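PDB 5GJO: Lysine/ornithine decarboxylase from Selenomonas ruminantium, which decarboxylates both L-lysine and L-ornithine, giving cadaverine and putrescine, with pyridoxal 5'-phosphate as cofactor. Local coordinates for residues A[134-139]-A[162-167]; A[130-135]-A[170-175]. The protein carries 2 engineered substitutions. All coordinates share one frame; numbering follows the deposited sequence.

Contact 1: residues A[134-139]-A[162-167]; sequences VLVRIA and DLLKAA
Val136 and Leu164 mark the closest approach of two backbones, 6.6 Å between their CA atoms, where strand 134-137 runs nearly antiparallel to helix 162-167. The two short axes make an angle of 153° and come within 8.8 Å of each other, and the side chains that meet across this separation are aliphatic. Val136 points its CB at the helix and divides its two methyls between successive leucines. CG1, held between the backbone N and the carbonyl carbon (chi1 61°), lies 3.6 Å from CG of Leu164 and also meets CD1 and CD2, so that the branch point and both methyls of the leucine touch one valine methyl. CG2 of Val136, anti to the backbone N, turns to Leu163 instead, with CD1 of that leucine 4.0 Å away and its CB only slightly farther. The valine side chain crosses that of Leu163 at about a right angle and that of Leu164 at a slant, which wedges it between them. Two residues back along the strand, Val134 sends CG2 to CB of Ala167 at 4.0 Å, where the helix presents only a methyl group. CD2 of Leu164 lies more loosely against the same valine methyl, at 4.4 Å. This is the strand-to-helix layer of a beta-alpha-beta unit in the pyridoxal-binding TIM barrel, on the outer side of the barrel wall. Phe116 of the adjoining strand 113-116 touches Val134, Val136, Leu163 and Ala167, Met125 of helix 122-128 reaches Val134, and Ala174 and Ile177 of strand 173-178 contact Leu164 and Val136, respectively.

Contact 2: residues A[130-135]-A[170-175]; sequences PGADVL and AGLHAM
Asp133 and His173 form a parallel bridge pair, their side chains side by side and pointing the same way from the sheet. From the aspartate backbone outward, CB packs 3.6 Å from SD of Met175. CG, anti to the carbonyl carbon (chi1 -62°), lies near CE of Met175 and in the plane of the His173 ring, at its edge. OD1 accepts a hydrogen bond from ND1 of His173 at 2.7 Å; the donor comes from above the carboxylate plane, 41° out of it, although the oxygen lies almost in the ring plane. OD2 has CE of Met175 at 3.5 Å and forms a salt bridge with Arg112, which would probably offset the carboxylate's charge and favour its ionised form. An alanine here would probably leave ND1 of His173 and the guanidinium of Arg112 without their carboxylate partner and the methionine tip less firmly packed.

The strands are neighbours in the parallel barrel sheet, joined through helix 160-169 as a beta-alpha-beta crossover. Their backbone ladder runs from His173 N to Ala132 O (2.8 Å), through Val134 N to His173 O, to Met175 N to Val134 O (3.0 Å). Val134 points to the face opposite Asp133, and there its CG1 meets CD1 of Leu172 at 4.1 Å; CD2 of the same leucine lies against CB of Ala132. Before the strands begin, Gly171, the C-prime residue of a Schellman motif ending the helix, brings its O to 3.1 Å from CA of Gly131 in a CA-H...O contact, and a water bridges Ala170 O to Gly131 N, weakly at the latter.

Overall arrangement
Both contacts belong to one beta-alpha-beta unit and start from strand 133-137, sharing Val134 and Leu135; their centres are about 9 Å apart. Contact 1 is wholly buried and aliphatic, holding the strand to helix 160-169, whereas contact 2 is partly buried and joins the strand to its neighbour 173-178 by backbone hydrogen bonds, with the Asp133-His173 pair on one face and Val134 on the other, and with His173 and Gly171 exposed. Val134 serves both, its side chain facing the helix and its backbone zipped to the next strand. The helix end ties them together: Ala167 O probably accepts a hydrogen bond from Leu172 N. Both lie away from the cofactor pocket.

Contact 1: residues A[134-139]-A[162-167]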
loop_
_atom_site.group_PDB
_atom_site.type_symbol
_atom_site.label_atom_id
_atom_site.label_comp_id
_atom_site.label_asym_id
_atom_site.label_seq_id
_atom_site.Cartn_x
_atom_site.Cartn_y
_atom_site.Cartn_z
ATOM N N VAL A 134 -1.726 32.600 0.054
ATOM C CA VAL A 134 -1.757 31.577 -1.011
ATOM C C VAL A 134 -0.651 31.754 -2.015
ATOM O O VAL A 134 -0.237 32.868 -2.385
ATOM C CB VAL A 134 -3.122 31.475 -1.742
ATOM C CG1 VAL A 134 -4.204 31.146 -0.798
ATOM C CG2 VAL A 134 -3.428 32.793 -2.528
ATOM N N LEU A 135 -0.034 30.614 -2.412
ATOM C CA LEU A 135 0.904 30.565 -3.495
ATOM C C LEU A 135 0.247 29.740 -4.603
ATOM O O LEU A 135 -0.229 28.622 -4.399
ATOM C CB LEU A 135 2.230 29.898 -3.118
ATOM C CG LEU A 135 3.007 30.523 -1.950
ATOM C CD1 LEU A 135 2.261 30.279 -0.683
ATOM C CD2 LEU A 135 4.312 29.754 -1.802
ATOM N N VAL A 136 0.288 30.268 -5.820
ATOM C CA VAL A 136 -0.293 29.575 -6.919
ATOM C C VAL A 136 0.811 28.656 -7.477
ATOM O O VAL A 136 1.924 29.083 -7.626
ATOM C CB VAL A 136 -0.830 30.495 -8.042
ATOM C CG1 VAL A 136 0.212 31.334 -8.678
ATOM C CG2 VAL A 136 -1.562 29.659 -9.106
ATOM N N ARG A 137 0.418 27.413 -7.765
ATOM C CA ARG A 137 1.396 26.415 -8.252
ATOM C C ARG A 137 1.275 26.385 -9.765
ATOM O O ARG A 137 0.154 26.091 -10.289
ATOM C CB ARG A 137 1.010 25.050 -7.756
ATOM C CG ARG A 137 2.053 23.991 -8.141
ATOM C CD ARG A 137 1.729 22.713 -7.419
ATOM N NE ARG A 137 2.484 21.579 -7.918
ATOM C CZ ARG A 137 2.455 20.385 -7.312
ATOM N NH1 ARG A 137 1.902 20.228 -6.107
ATOM N NH2 ARG A 137 3.097 19.341 -7.883
ATOM N N ILE A 138 2.377 26.613 -10.415
ATOM C CA ILE A 138 2.483 26.543 -11.877
ATOM C C ILE A 138 3.038 25.185 -12.336
ATOM O O ILE A 138 3.916 24.603 -11.689
ATOM C CB ILE A 138 3.370 27.662 -12.471
ATOM C CG1 ILE A 138 4.795 27.723 -11.888
ATOM C CG2 ILE A 138 2.659 29.007 -12.303
ATOM C CD1 ILE A 138 5.761 28.654 -12.570
ATOM N N ALA A 139 2.538 24.757 -13.475
ATOM C CA ALA A 139 3.012 23.587 -14.162
ATOM C C ALA A 139 4.321 23.923 -14.875
ATOM O O ALA A 139 4.397 24.875 -15.631
ATOM C CB ALA A 139 1.917 23.070 -15.116
ATOM N N ASP A 162 -3.992 35.448 -13.201
ATOM C CA ASP A 162 -5.451 35.413 -13.065
ATOM C C ASP A 162 -5.974 34.658 -11.856
ATOM O O ASP A 162 -6.963 35.061 -11.209
ATOM C CB ASP A 162 -6.135 34.848 -14.311
ATOM C CG ASP A 162 -5.953 35.732 -15.569
ATOM O OD1 ASP A 162 -5.785 36.956 -15.444
ATOM O OD2 ASP A 162 -5.924 35.158 -16.690
ATOM N N LEU A 163 -5.356 33.507 -11.525
ATOM C CA LEU A 163 -5.716 32.825 -10.323
ATOM C C LEU A 163 -5.382 33.607 -9.021
ATOM O O LEU A 163 -6.209 33.597 -8.089
ATOM C CB LEU A 163 -5.060 31.400 -10.285
ATOM C CG LEU A 163 -5.746 30.408 -11.185
ATOM C CD1 LEU A 163 -4.770 29.222 -11.418
ATOM C CD2 LEU A 163 -7.053 29.884 -10.596
ATOM N N LEU A 164 -4.209 34.214 -8.964
ATOM C CA LEU A 164 -3.848 35.003 -7.823
ATOM C C LEU A 164 -4.842 36.210 -7.677
ATOM O O LEU A 164 -5.280 36.529 -6.581
ATOM C CB LEU A 164 -2.460 35.498 -7.939
ATOM C CG LEU A 164 -1.333 34.459 -7.685
ATOM C CD1 LEU A 164 0.030 35.034 -7.946
ATOM C CD2 LEU A 164 -1.435 33.929 -6.244
ATOM N N LYS A 165 -5.164 36.855 -8.801
ATOM C CA LYS A 165 -6.111 37.990 -8.773
ATOM C C LYS A 165 -7.474 37.509 -8.306
ATOM O O LYS A 165 -8.074 38.178 -7.478
ATOM C CB LYS A 165 -6.077 38.761 -10.102
ATOM C CG LYS A 165 -6.875 40.054 -10.177
ATOM C CD LYS A 165 -6.380 41.076 -9.174
ATOM C CE LYS A 165 -6.849 42.495 -9.453
ATOM N NZ LYS A 165 -5.790 43.333 -8.799
ATOM N N ALA A 166 -7.985 36.333 -8.734
ATOM C CA ALA A 166 -9.253 35.812 -8.230
ATOM C C ALA A 166 -9.205 35.475 -6.745
ATOM O O ALA A 166 -10.216 35.577 -5.976
ATOM C CB ALA A 166 -9.719 34.605 -9.039
ATOM N N ALA A 167 -8.075 34.909 -6.312
ATOM C CA ALA A 167 -7.957 34.604 -4.908
ATOM C C ALA A 167 -7.985 35.909 -4.105
ATOM O O ALA A 167 -8.641 35.953 -3.069
ATOM C CB ALA A 167 -6.612 33.909 -4.602
#

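Contact 2: residues A[130-135]-A[170-175]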
loop_
_atom_site.group_PDB
_atom_site.type_symbol
_atom_site.label_atom_id
_atom_site.label_comp_id
_atom_site.label_asym_id
_atom_site.label_seq_id
_atom_site.Cartn_x
_atom_site.Cartn_y
_atom_site.Cartn_z
ATOM N N PRO A 130 -10.244 32.579 5.894
ATOM C CA PRO A 130 -10.198 33.870 5.195
ATOM C C PRO A 130 -8.941 34.646 5.451
ATOM O O PRO A 130 -8.354 34.598 6.518
ATOM C CB PRO A 130 -11.470 34.618 5.683
ATOM C CG PRO A 130 -12.219 33.677 6.526
ATOM C CD PRO A 130 -11.444 32.386 6.717
ATOM N N GLY A 131 -8.428 35.290 4.414
ATOM C CA GLY A 131 -7.230 36.058 4.515
ATOM C C GLY A 131 -5.915 35.232 4.470
ATOM O O GLY A 131 -4.862 35.788 4.576
ATOM N N ALA A 132 -6.027 33.933 4.247
ATOM C CA ALA A 132 -4.795 33.029 4.202
ATOM C C ALA A 132 -3.859 33.442 3.125
ATOM O O ALA A 132 -4.311 33.939 2.045
ATOM C CB ALA A 132 -5.215 31.564 3.998
ATOM N N ASP A 133 -2.570 33.284 3.360
ATOM C CA ASP A 133 -1.588 33.430 2.341
ATOM C C ASP A 133 -1.722 32.255 1.333
ATOM O O ASP A 133 -1.772 31.054 1.753
ATOM C CB ASP A 133 -0.184 33.427 2.962
ATOM C CG ASP A 133 0.036 34.556 3.899
ATOM O OD1 ASP A 133 -0.562 35.620 3.635
ATOM O OD2 ASP A 133 0.777 34.384 4.893
ATOM N N VAL A 134 -1.726 32.600 0.054
ATOM C CA VAL A 134 -1.757 31.577 -1.011
ATOM C C VAL A 134 -0.651 31.754 -2.015
ATOM O O VAL A 134 -0.237 32.868 -2.385
ATOM C CB VAL A 134 -3.122 31.475 -1.742
ATOM C CG1 VAL A 134 -4.204 31.146 -0.798
ATOM C CG2 VAL A 134 -3.428 32.793 -2.528
ATOM N N LEU A 135 -0.034 30.614 -2.412
ATOM C CA LEU A 135 0.904 30.565 -3.495
ATOM C C LEU A 135 0.247 29.740 -4.603
ATOM O O LEU A 135 -0.229 28.622 -4.399
ATOM C CB LEU A 135 2.230 29.898 -3.118
ATOM C CG LEU A 135 3.007 30.523 -1.950
ATOM C CD1 LEU A 135 2.261 30.279 -0.683
ATOM C CD2 LEU A 135 4.312 29.754 -1.802
ATOM N N ALA A 170 -11.348 37.136 -3.645
ATOM C CA ALA A 170 -12.043 36.450 -2.621
ATOM C C ALA A 170 -11.508 36.683 -1.176
ATOM O O ALA A 170 -11.923 35.969 -0.272
ATOM C CB ALA A 170 -12.135 34.961 -2.930
ATOM N N GLY A 171 -10.559 37.581 -1.001
ATOM C CA GLY A 171 -10.060 37.995 0.319
ATOM C C GLY A 171 -8.872 37.212 0.813
ATOM O O GLY A 171 -8.407 37.407 1.936
ATOM N N LEU A 172 -8.324 36.376 -0.057
ATOM C CA LEU A 172 -7.035 35.709 0.252
ATOM C C LEU A 172 -5.896 36.607 -0.014
ATOM O O LEU A 172 -6.004 37.558 -0.796
ATOM C CB LEU A 172 -6.928 34.375 -0.555
ATOM C CG LEU A 172 -8.087 33.378 -0.260
ATOM C CD1 LEU A 172 -8.158 32.269 -1.297
ATOM C CD2 LEU A 172 -7.933 32.742 1.123
ATOM N N HIS A 173 -4.723 36.324 0.575
ATOM C CA HIS A 173 -3.610 37.124 0.340
ATOM C C HIS A 173 -2.765 36.495 -0.781
ATOM O O HIS A 173 -2.222 35.407 -0.574
ATOM C CB HIS A 173 -2.766 37.317 1.593
ATOM C CG HIS A 173 -1.487 38.056 1.337
ATOM N ND1 HIS A 173 -0.295 37.718 1.925
ATOM C CD2 HIS A 173 -1.244 39.190 0.654
ATOM C CE1 HIS A 173 0.651 38.533 1.517
ATOM N NE2 HIS A 173 0.099 39.441 0.747
ATOM N N ALA A 174 -2.656 37.173 -1.918
ATOM C CA ALA A 174 -1.870 36.701 -3.057
ATOM C C ALA A 174 -0.399 36.896 -2.785
ATOM O O ALA A 174 0.183 37.997 -2.960
ATOM C CB ALA A 174 -2.331 37.407 -4.330
ATOM N N MET A 175 0.245 35.812 -2.298
ATOM C CA MET A 175 1.550 35.924 -1.685
ATOM C C MET A 175 2.699 35.569 -2.622
ATOM O O MET A 175 3.845 36.103 -2.538
ATOM C CB MET A 175 1.615 34.992 -0.443
ATOM C CG MET A 175 2.890 35.274 0.335
ATOM S SD MET A 175 3.101 34.062 1.626
ATOM C CE MET A 175 3.559 35.254 2.885
HETATM O O HOH W 1 -11.002 35.326 2.321
#